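Local coordinates for protein omega-class glutathione S-transferase (Bombyx mori, PDB 3WD6) that binds glutathione and probably acts as a glutathione transferase and glutathione-dependent dehydroascorbate reductase, at residues L155-Q159 against K204-L208; D119-V123 against Y177-I182; F133-K138 against H235-T239. Residue numbers count along the deposited sequence, not the author numbering.

Interaction 1: residues L155-Q159 against K204-L208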
loop_
_atom_site.group_PDB
_atom_site.type_symbol
_atom_site.label_atom_id
_atom_site.label_comp_id
_atom_site.label_asym_id
_atom_site.label_seq_id
_atom_site.Cartn_x
_atom_site.Cartn_y
_atom_site.Cartn_z
ATOM N N LEU A 155 3.961 -3.419 -15.939
ATOM C CA LEU A 155 4.320 -4.763 -15.514
ATOM C C LEU A 155 5.605 -5.231 -16.210
ATOM O O LEU A 155 6.510 -5.758 -15.550
ATOM C CB LEU A 155 3.177 -5.734 -15.792
ATOM C CG LEU A 155 1.831 -5.320 -15.183
ATOM C CD1 LEU A 155 0.734 -6.255 -15.659
ATOM C CD2 LEU A 155 1.900 -5.278 -13.657
ATOM N N ASP A 156 5.690 -5.025 -17.529
ATOM C CA ASP A 156 6.865 -5.430 -18.289
ATOM C C ASP A 156 8.131 -4.868 -17.656
ATOM O O ASP A 156 9.118 -5.589 -17.450
ATOM C CB ASP A 156 6.781 -4.964 -19.753
ATOM C CG ASP A 156 5.690 -5.675 -20.541
ATOM O OD1 ASP A 156 5.249 -6.770 -20.119
ATOM O OD2 ASP A 156 5.276 -5.135 -21.600
ATOM N N PHE A 157 8.099 -3.571 -17.366
ATOM C CA PHE A 157 9.275 -2.869 -16.865
ATOM C C PHE A 157 9.686 -3.466 -15.530
ATOM O O PHE A 157 10.867 -3.770 -15.310
ATOM C CB PHE A 157 8.984 -1.376 -16.713
ATOM C CG PHE A 157 10.148 -0.577 -16.198
ATOM C CD1 PHE A 157 11.088 -0.057 -17.077
ATOM C CD2 PHE A 157 10.296 -0.325 -14.836
ATOM C CE1 PHE A 157 12.163 0.696 -16.621
ATOM C CE2 PHE A 157 11.379 0.429 -14.368
ATOM C CZ PHE A 157 12.315 0.948 -15.270
ATOM N N ILE A 158 8.709 -3.650 -14.646
ATOM C CA ILE A 158 8.993 -4.163 -13.312
ATOM C C ILE A 158 9.545 -5.596 -13.356
ATOM O O ILE A 158 10.606 -5.883 -12.780
ATOM C CB ILE A 158 7.767 -4.053 -12.411
ATOM C CG1 ILE A 158 7.402 -2.572 -12.261
ATOM C CG2 ILE A 158 8.057 -4.686 -11.057
ATOM C CD1 ILE A 158 6.145 -2.312 -11.445
ATOM N N GLN A 159 8.847 -6.480 -14.066
ATOM C CA GLN A 159 9.341 -7.832 -14.276
ATOM C C GLN A 159 10.769 -7.838 -14.809
ATOM O O GLN A 159 11.605 -8.602 -14.327
ATOM C CB GLN A 159 8.438 -8.604 -15.229
ATOM C CG GLN A 159 8.732 -10.101 -15.289
ATOM C CD GLN A 159 7.605 -10.848 -15.973
ATOM O OE1 GLN A 159 7.010 -11.794 -15.414
ATOM N NE2 GLN A 159 7.292 -10.421 -17.186
ATOM N N LYS A 204 3.796 -14.971 -20.388
ATOM C CA LYS A 204 4.392 -13.637 -20.348
ATOM C C LYS A 204 4.804 -13.200 -18.926
ATOM O O LYS A 204 5.893 -12.651 -18.716
ATOM C CB LYS A 204 3.424 -12.617 -20.951
ATOM C CG LYS A 204 4.092 -11.310 -21.388
ATOM C CD LYS A 204 3.159 -10.477 -22.278
ATOM C CE LYS A 204 3.932 -9.345 -22.959
ATOM N NZ LYS A 204 3.035 -8.365 -23.649
ATOM N N TYR A 205 3.957 -13.471 -17.941
ATOM C CA TYR A 205 4.195 -12.912 -16.627
ATOM C C TYR A 205 4.519 -13.947 -15.557
ATOM O O TYR A 205 4.325 -13.702 -14.359
ATOM C CB TYR A 205 3.032 -11.990 -16.223
ATOM C CG TYR A 205 2.951 -10.764 -17.111
ATOM C CD1 TYR A 205 3.879 -9.733 -16.988
ATOM C CD2 TYR A 205 1.972 -10.649 -18.093
ATOM C CE1 TYR A 205 3.814 -8.604 -17.799
ATOM C CE2 TYR A 205 1.904 -9.525 -18.913
ATOM C CZ TYR A 205 2.827 -8.506 -18.761
ATOM O OH TYR A 205 2.769 -7.389 -19.568
ATOM N N SER A 206 5.054 -15.085 -15.977
ATOM C CA SER A 206 5.321 -16.148 -15.023
ATOM C C SER A 206 6.308 -15.713 -13.931
ATOM O O SER A 206 6.187 -16.118 -12.780
ATOM C CB SER A 206 5.802 -17.426 -15.722
ATOM O OG SER A 206 7.201 -17.401 -15.924
ATOM N N LEU A 207 7.285 -14.889 -14.280
ATOM C CA LEU A 207 8.250 -14.465 -13.278
ATOM C C LEU A 207 7.572 -13.537 -12.270
ATOM O O LEU A 207 7.797 -13.647 -11.059
ATOM C CB LEU A 207 9.441 -13.760 -13.924
ATOM C CG LEU A 207 10.492 -13.330 -12.891
ATOM C CD1 LEU A 207 11.112 -14.556 -12.219
ATOM C CD2 LEU A 207 11.564 -12.444 -13.524
ATOM N N LEU A 208 6.745 -12.625 -12.777
ATOM C CA LEU A 208 6.018 -11.691 -11.915
ATOM C C LEU A 208 4.986 -12.427 -11.030
ATOM O O LEU A 208 4.832 -12.137 -9.831
ATOM C CB LEU A 208 5.347 -10.618 -12.767
ATOM C CG LEU A 208 4.904 -9.336 -12.071
ATOM C CD1 LEU A 208 6.023 -8.795 -11.199
ATOM C CD2 LEU A 208 4.488 -8.290 -13.116
#
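Lys204, near the end of the loop that leads into helix 206-216, meets helix 145-165 chiefly through its main chain: its carbonyl oxygen O accepts a hydrogen bond from Gln159 NE2 at 3.0 Å. Its long side chain stretches along the surface toward Asp156, but NZ stays 4.4 Å from Asp156 OD2, beyond a salt bridge, so the attraction between the charges is only loose. Tyr205 holds the N-cap position of the helix. Its ring reaches back to helix 145-165, with CE1 3.6 Å from Leu155 CB, while the hydroxyl OH donates a short 2.6 Å hydrogen bond to Asp156 OD1. An amphipathic tyrosine suits this place, since its carbons pack on a leucine and its oxygen meets a partly exposed carboxylate. Leu207 rests its CB 3.5 Å from Gln159 OE1. At Leu208 the backbone N donates to Gln159 OE1 at 2.8 Å, and CD2 lies 3.9 Å from Leu155 CB; Leu155 also packs on Phe186 of helix 177-189. Amides in the first turn of a helix lack a carbonyl partner one turn earlier, so a glutamine from another helix is well placed to serve one. Because the amide of Gln159 both donates and accepts, a single side chain joins the loop carbonyl to the new helix, and ties the first turn of helix 206-216 to helix 145-165.

Interaction 2: residues D119-V123 against Y177-I182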
loop_
_atom_site.group_PDB
_atom_site.type_symbol
_atom_site.label_atom_id
_atom_site.label_comp_id
_atom_site.label_asym_id
_atom_site.label_seq_id
_atom_site.Cartn_x
_atom_site.Cartn_y
_atom_site.Cartn_z
ATOM N N ASP A 119 15.614 2.097 -7.167
ATOM C CA ASP A 119 14.442 1.688 -6.414
ATOM C C ASP A 119 13.294 2.681 -6.532
ATOM O O ASP A 119 12.156 2.274 -6.748
ATOM C CB ASP A 119 14.797 1.446 -4.959
ATOM C CG ASP A 119 15.191 0.017 -4.704
ATOM O OD1 ASP A 119 15.536 -0.691 -5.693
ATOM O OD2 ASP A 119 15.135 -0.400 -3.524
ATOM N N LYS A 120 13.582 3.975 -6.422
ATOM C CA LYS A 120 12.522 4.984 -6.494
ATOM C C LYS A 120 11.905 5.026 -7.896
ATOM O O LYS A 120 10.685 5.191 -8.050
ATOM C CB LYS A 120 13.044 6.370 -6.085
ATOM C CG LYS A 120 13.855 6.372 -4.786
ATOM C CD LYS A 120 13.887 7.757 -4.142
ATOM C CE LYS A 120 14.237 7.636 -2.646
ATOM N NZ LYS A 120 13.809 8.812 -1.811
ATOM N N ILE A 121 12.750 4.856 -8.914
ATOM C CA ILE A 121 12.280 4.747 -10.289
ATOM C C ILE A 121 11.300 3.580 -10.404
ATOM O O ILE A 121 10.164 3.732 -10.882
ATOM C CB ILE A 121 13.476 4.594 -11.269
ATOM C CG1 ILE A 121 14.230 5.937 -11.328
ATOM C CG2 ILE A 121 13.013 4.138 -12.664
ATOM C CD1 ILE A 121 15.595 5.898 -12.021
ATOM N N ILE A 122 11.725 2.412 -9.949
ATOM C CA ILE A 122 10.831 1.269 -9.942
ATOM C C ILE A 122 9.465 1.605 -9.326
ATOM O O ILE A 122 8.431 1.330 -9.930
ATOM C CB ILE A 122 11.480 0.087 -9.238
ATOM C CG1 ILE A 122 12.577 -0.480 -10.152
ATOM C CG2 ILE A 122 10.421 -0.979 -8.902
ATOM C CD1 ILE A 122 13.604 -1.343 -9.428
ATOM N N VAL A 123 9.457 2.211 -8.139
ATOM C CA VAL A 123 8.194 2.596 -7.514
ATOM C C VAL A 123 7.346 3.481 -8.430
ATOM O O VAL A 123 6.139 3.255 -8.549
ATOM C CB VAL A 123 8.407 3.353 -6.197
ATOM C CG1 VAL A 123 7.069 3.903 -5.702
ATOM C CG2 VAL A 123 9.054 2.453 -5.171
ATOM N N TYR A 177 12.378 -1.572 -0.129
ATOM C CA TYR A 177 11.547 -0.398 -0.360
ATOM C C TYR A 177 10.761 -0.551 -1.653
ATOM O O TYR A 177 9.544 -0.354 -1.679
ATOM C CB TYR A 177 12.452 0.818 -0.429
ATOM C CG TYR A 177 11.809 2.127 -0.802
ATOM C CD1 TYR A 177 11.633 2.485 -2.140
ATOM C CD2 TYR A 177 11.440 3.045 0.177
ATOM C CE1 TYR A 177 11.095 3.723 -2.494
ATOM C CE2 TYR A 177 10.897 4.287 -0.165
ATOM C CZ TYR A 177 10.729 4.623 -1.502
ATOM O OH TYR A 177 10.174 5.855 -1.846
ATOM N N ALA A 178 11.478 -0.905 -2.716
ATOM C CA ALA A 178 10.885 -1.056 -4.033
ATOM C C ALA A 178 9.768 -2.107 -3.966
ATOM O O ALA A 178 8.642 -1.873 -4.437
ATOM C CB ALA A 178 11.952 -1.450 -5.041
ATOM N N ASP A 179 10.068 -3.252 -3.362
ATOM C CA ASP A 179 9.054 -4.281 -3.219
ATOM C C ASP A 179 7.868 -3.780 -2.406
ATOM O O ASP A 179 6.729 -3.825 -2.868
ATOM C CB ASP A 179 9.632 -5.529 -2.565
ATOM C CG ASP A 179 10.845 -6.065 -3.305
ATOM O OD1 ASP A 179 10.662 -6.732 -4.363
ATOM O OD2 ASP A 179 11.982 -5.828 -2.806
ATOM N N TYR A 180 8.129 -3.302 -1.196
ATOM C CA TYR A 180 7.036 -2.927 -0.303
ATOM C C TYR A 180 6.214 -1.771 -0.843
ATOM O O TYR A 180 4.996 -1.723 -0.619
ATOM C CB TYR A 180 7.547 -2.577 1.093
ATOM C CG TYR A 180 7.966 -3.789 1.902
ATOM C CD1 TYR A 180 7.176 -4.949 1.923
ATOM C CD2 TYR A 180 9.164 -3.790 2.621
ATOM C CE1 TYR A 180 7.561 -6.074 2.656
ATOM C CE2 TYR A 180 9.561 -4.908 3.352
ATOM C CZ TYR A 180 8.752 -6.049 3.372
ATOM O OH TYR A 180 9.129 -7.145 4.117
ATOM N N MET A 181 6.863 -0.836 -1.541
ATOM C CA MET A 181 6.173 0.403 -1.931
ATOM C C MET A 181 5.258 0.192 -3.149
ATOM O O MET A 181 4.354 1.002 -3.411
ATOM C CB MET A 181 7.156 1.564 -2.159
ATOM C CG MET A 181 7.894 2.018 -0.903
ATOM S SD MET A 181 6.791 2.505 0.446
ATOM C CE MET A 181 6.733 0.994 1.424
ATOM N N ILE A 182 5.469 -0.904 -3.874
ATOM C CA ILE A 182 4.570 -1.220 -4.971
ATOM C C ILE A 182 3.617 -2.349 -4.579
ATOM O O ILE A 182 2.569 -2.550 -5.213
ATOM C CB ILE A 182 5.339 -1.563 -6.285
ATOM C CG1 ILE A 182 5.997 -2.943 -6.219
ATOM C CG2 ILE A 182 6.387 -0.486 -6.592
ATOM C CD1 ILE A 182 6.923 -3.243 -7.430
#
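Val123 pushes its side chain into a hollow on helix 177-189 formed by Tyr177, Ala178, Met181 and Ile182, a knob-into-hole arrangement. Its CG2 lies 3.6 Å from Tyr177 CE1, 3.7 Å from Met181 CB and 4.1 Å from Ala178 CA, and Val123 CA comes within 3.7 Å of Ile182 CG2. A compact, branched valine fills such a socket with few conformations to lose. The segments 119-123 and 177-182 run nearly parallel, their axes crossing at -18° and 8.7 Å apart at closest approach. The small side chain of Ala178 makes the tight end possible: the CA atoms of Asp119 and Ala178 are just 5.1 Å apart, and Ala178 CB packs against Asp119 CG at 3.6 Å and Ile122 CG2 at 4.2 Å. The charged ends of Asp119 and Lys120 have partners elsewhere, salt bridges to Arg165 and Glu97 respectively. On helix 177-189 itself, Asp179, at the N3 position, accepts a hydrogen bond from Gly176 N, the aspartate half of the N-capping box known at this helix in the glutathione transferase family. Met181 turns its end away from helix 113-125 and onto Leu93 and Val96 of helix 92-102, the helix that begins at the glutathione-binding Ser92. Since the interface is met by shape and apolar contact alone, its stability rests on close fit and the exclusion of water in the centre of the helical domain.

Interaction 3: residues F133-K138 against H235-T239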
loop_
_atom_site.group_PDB
_atom_site.type_symbol
_atom_site.label_atom_id
_atom_site.label_comp_id
_atom_site.label_asym_id
_atom_site.label_seq_id
_atom_site.Cartn_x
_atom_site.Cartn_y
_atom_site.Cartn_z
ATOM N N PHE A 133 -6.144 0.679 -11.631
ATOM C CA PHE A 133 -6.923 0.123 -10.517
ATOM C C PHE A 133 -7.982 1.114 -10.033
ATOM O O PHE A 133 -9.154 0.773 -9.932
ATOM C CB PHE A 133 -6.000 -0.357 -9.376
ATOM C CG PHE A 133 -6.593 -0.214 -7.976
ATOM C CD1 PHE A 133 -6.238 0.856 -7.153
ATOM C CD2 PHE A 133 -7.475 -1.158 -7.466
ATOM C CE1 PHE A 133 -6.744 0.987 -5.905
ATOM C CE2 PHE A 133 -7.981 -0.987 -6.184
ATOM C CZ PHE A 133 -7.590 0.108 -5.429
ATOM N N ILE A 134 -7.573 2.347 -9.767
ATOM C CA ILE A 134 -8.513 3.371 -9.329
ATOM C C ILE A 134 -9.559 3.743 -10.405
ATOM O O ILE A 134 -10.693 4.102 -10.072
ATOM C CB ILE A 134 -7.777 4.628 -8.811
ATOM C CG1 ILE A 134 -8.776 5.640 -8.240
ATOM C CG2 ILE A 134 -6.944 5.262 -9.925
ATOM C CD1 ILE A 134 -9.548 5.146 -7.025
ATOM N N LYS A 135 -9.193 3.645 -11.683
ATOM C CA LYS A 135 -10.160 3.885 -12.756
ATOM C C LYS A 135 -11.174 2.759 -12.830
ATOM O O LYS A 135 -12.377 3.000 -12.910
ATOM C CB LYS A 135 -9.474 4.032 -14.113
ATOM C CG LYS A 135 -9.163 5.465 -14.520
ATOM C CD LYS A 135 -8.338 5.494 -15.820
ATOM C CE LYS A 135 -7.769 6.880 -16.079
ATOM N NZ LYS A 135 -7.168 7.448 -14.828
ATOM N N ILE A 136 -10.692 1.523 -12.819
ATOM C CA ILE A 136 -11.594 0.379 -12.903
ATOM C C ILE A 136 -12.538 0.375 -11.714
ATOM O O ILE A 136 -13.717 0.032 -11.823
ATOM C CB ILE A 136 -10.816 -0.931 -12.920
ATOM C CG1 ILE A 136 -10.095 -1.073 -14.266
ATOM C CG2 ILE A 136 -11.743 -2.106 -12.642
ATOM C CD1 ILE A 136 -9.464 -2.434 -14.495
ATOM N N LEU A 137 -11.999 0.787 -10.578
ATOM C CA LEU A 137 -12.743 0.826 -9.336
ATOM C C LEU A 137 -13.836 1.904 -9.301
ATOM O O LEU A 137 -14.939 1.624 -8.842
ATOM C CB LEU A 137 -11.776 1.013 -8.159
ATOM C CG LEU A 137 -12.325 0.709 -6.769
ATOM C CD1 LEU A 137 -12.731 -0.749 -6.668
ATOM C CD2 LEU A 137 -11.295 1.065 -5.702
ATOM N N LYS A 138 -13.545 3.115 -9.787
ATOM C CA LYS A 138 -14.437 4.274 -9.570
ATOM C C LYS A 138 -14.944 4.991 -10.827
ATOM O O LYS A 138 -15.879 5.796 -10.745
ATOM C CB LYS A 138 -13.769 5.323 -8.654
ATOM C CG LYS A 138 -13.471 4.856 -7.232
ATOM C CD LYS A 138 -13.354 6.058 -6.287
ATOM C CE LYS A 138 -12.674 5.681 -4.970
ATOM N NZ LYS A 138 -12.503 6.849 -4.050
ATOM N N HIS A 235 -14.514 -3.601 -2.566
ATOM C CA HIS A 235 -14.492 -2.990 -3.892
ATOM C C HIS A 235 -15.890 -2.881 -4.489
ATOM O O HIS A 235 -16.178 -1.933 -5.234
ATOM C CB HIS A 235 -13.603 -3.795 -4.848
ATOM C CG HIS A 235 -12.140 -3.687 -4.548
ATOM N ND1 HIS A 235 -11.223 -4.614 -4.999
ATOM C CD2 HIS A 235 -11.436 -2.760 -3.855
ATOM C CE1 HIS A 235 -10.016 -4.263 -4.588
ATOM N NE2 HIS A 235 -10.114 -3.144 -3.893
ATOM N N GLU A 236 -16.748 -3.856 -4.168
ATOM C CA GLU A 236 -18.093 -3.890 -4.728
ATOM C C GLU A 236 -18.824 -2.578 -4.448
ATOM O O GLU A 236 -19.412 -1.991 -5.358
ATOM C CB GLU A 236 -18.888 -5.096 -4.216
ATOM C CG GLU A 236 -20.162 -5.378 -5.003
ATOM C CD GLU A 236 -19.907 -5.619 -6.501
ATOM O OE1 GLU A 236 -19.597 -4.645 -7.236
ATOM O OE2 GLU A 236 -20.022 -6.789 -6.946
ATOM N N ALA A 237 -18.757 -2.099 -3.207
ATOM C CA ALA A 237 -19.390 -0.830 -2.862
ATOM C C ALA A 237 -19.071 0.261 -3.875
ATOM O O ALA A 237 -19.957 1.008 -4.276
ATOM C CB ALA A 237 -18.999 -0.379 -1.463
ATOM N N TYR A 238 -17.812 0.355 -4.291
ATOM C CA TYR A 238 -17.402 1.418 -5.203
ATOM C C TYR A 238 -18.037 1.281 -6.573
ATOM O O TYR A 238 -18.513 2.265 -7.157
ATOM C CB TYR A 238 -15.875 1.468 -5.336
ATOM C CG TYR A 238 -15.203 2.024 -4.108
ATOM C CD1 TYR A 238 -14.935 1.213 -3.018
ATOM C CD2 TYR A 238 -14.858 3.367 -4.028
ATOM C CE1 TYR A 238 -14.327 1.722 -1.874
ATOM C CE2 TYR A 238 -14.247 3.890 -2.889
ATOM C CZ TYR A 238 -13.982 3.064 -1.812
ATOM O OH TYR A 238 -13.373 3.579 -0.672
ATOM N N THR A 239 -18.037 0.058 -7.087
ATOM C CA THR A 239 -18.534 -0.197 -8.431
ATOM C C THR A 239 -20.054 0.016 -8.485
ATOM O O THR A 239 -20.634 0.233 -9.560
ATOM C CB THR A 239 -18.111 -1.607 -8.913
ATOM O OG1 THR A 239 -16.676 -1.713 -8.866
ATOM C CG2 THR A 239 -18.601 -1.871 -10.343
#
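Near the glutathione site, the end of helix 127-138 meets the C-terminal helix 228-240, a pairing that in omega-class transferases helps to wall the open pocket for the second substrate, and probably does so here. The side chain of Tyr238 is about 8 Å from that of Cys38, which binds glutathione, and that of Lys138 is about 6 Å from the bound tripeptide. Leu137 is the central residue. Its CD1 lies 3.7 Å from His235 CB, its CG 3.9 Å from Tyr238 CB, and its CD2 sits over one face of the Tyr238 ring, so a branched leucine touches both aromatic neighbours at once. Deeper in, Phe133 turns its edge toward the face of His235 in an offset edge-to-face pair, with centroids 5.8 Å apart and planes at 61°; Phe133 CE2 approaches His235 NE2 to 3.8 Å. This aromatic cluster widens through Trp185 beside Phe133 and Phe192 beside His235. The axes of segments 133-138 and 235-239 differ in direction by 64°, so the helices cross rather than run side by side. Such aromatic and aliphatic contacts, lacking directional bonds between the segments, imply a joint held by shape and ring packing.

Interaction 2 is the buried one, its centre about 11 Å from that of the chain; interactions 3 and 1 are partly buried and lie further out, at about 16 and 19 Å. Their chemistry follows: interlocking apolar side chains in the middle, aromatic rings near the ligand site, hydrogen bonds at the outer edge. Interactions 1 and 2 touch, where Ile158 CG2 meets Ile182 CD1 at 4.1 Å and Phe157 CZ meets Ile121 CG2 at 4.2 Å. Interaction 3 touches neither, remaining about 10 Å from each between nearest atoms, yet its helix 127-138 directly follows helix 113-125 of interaction 2 and precedes helix 145-165 of interaction 1.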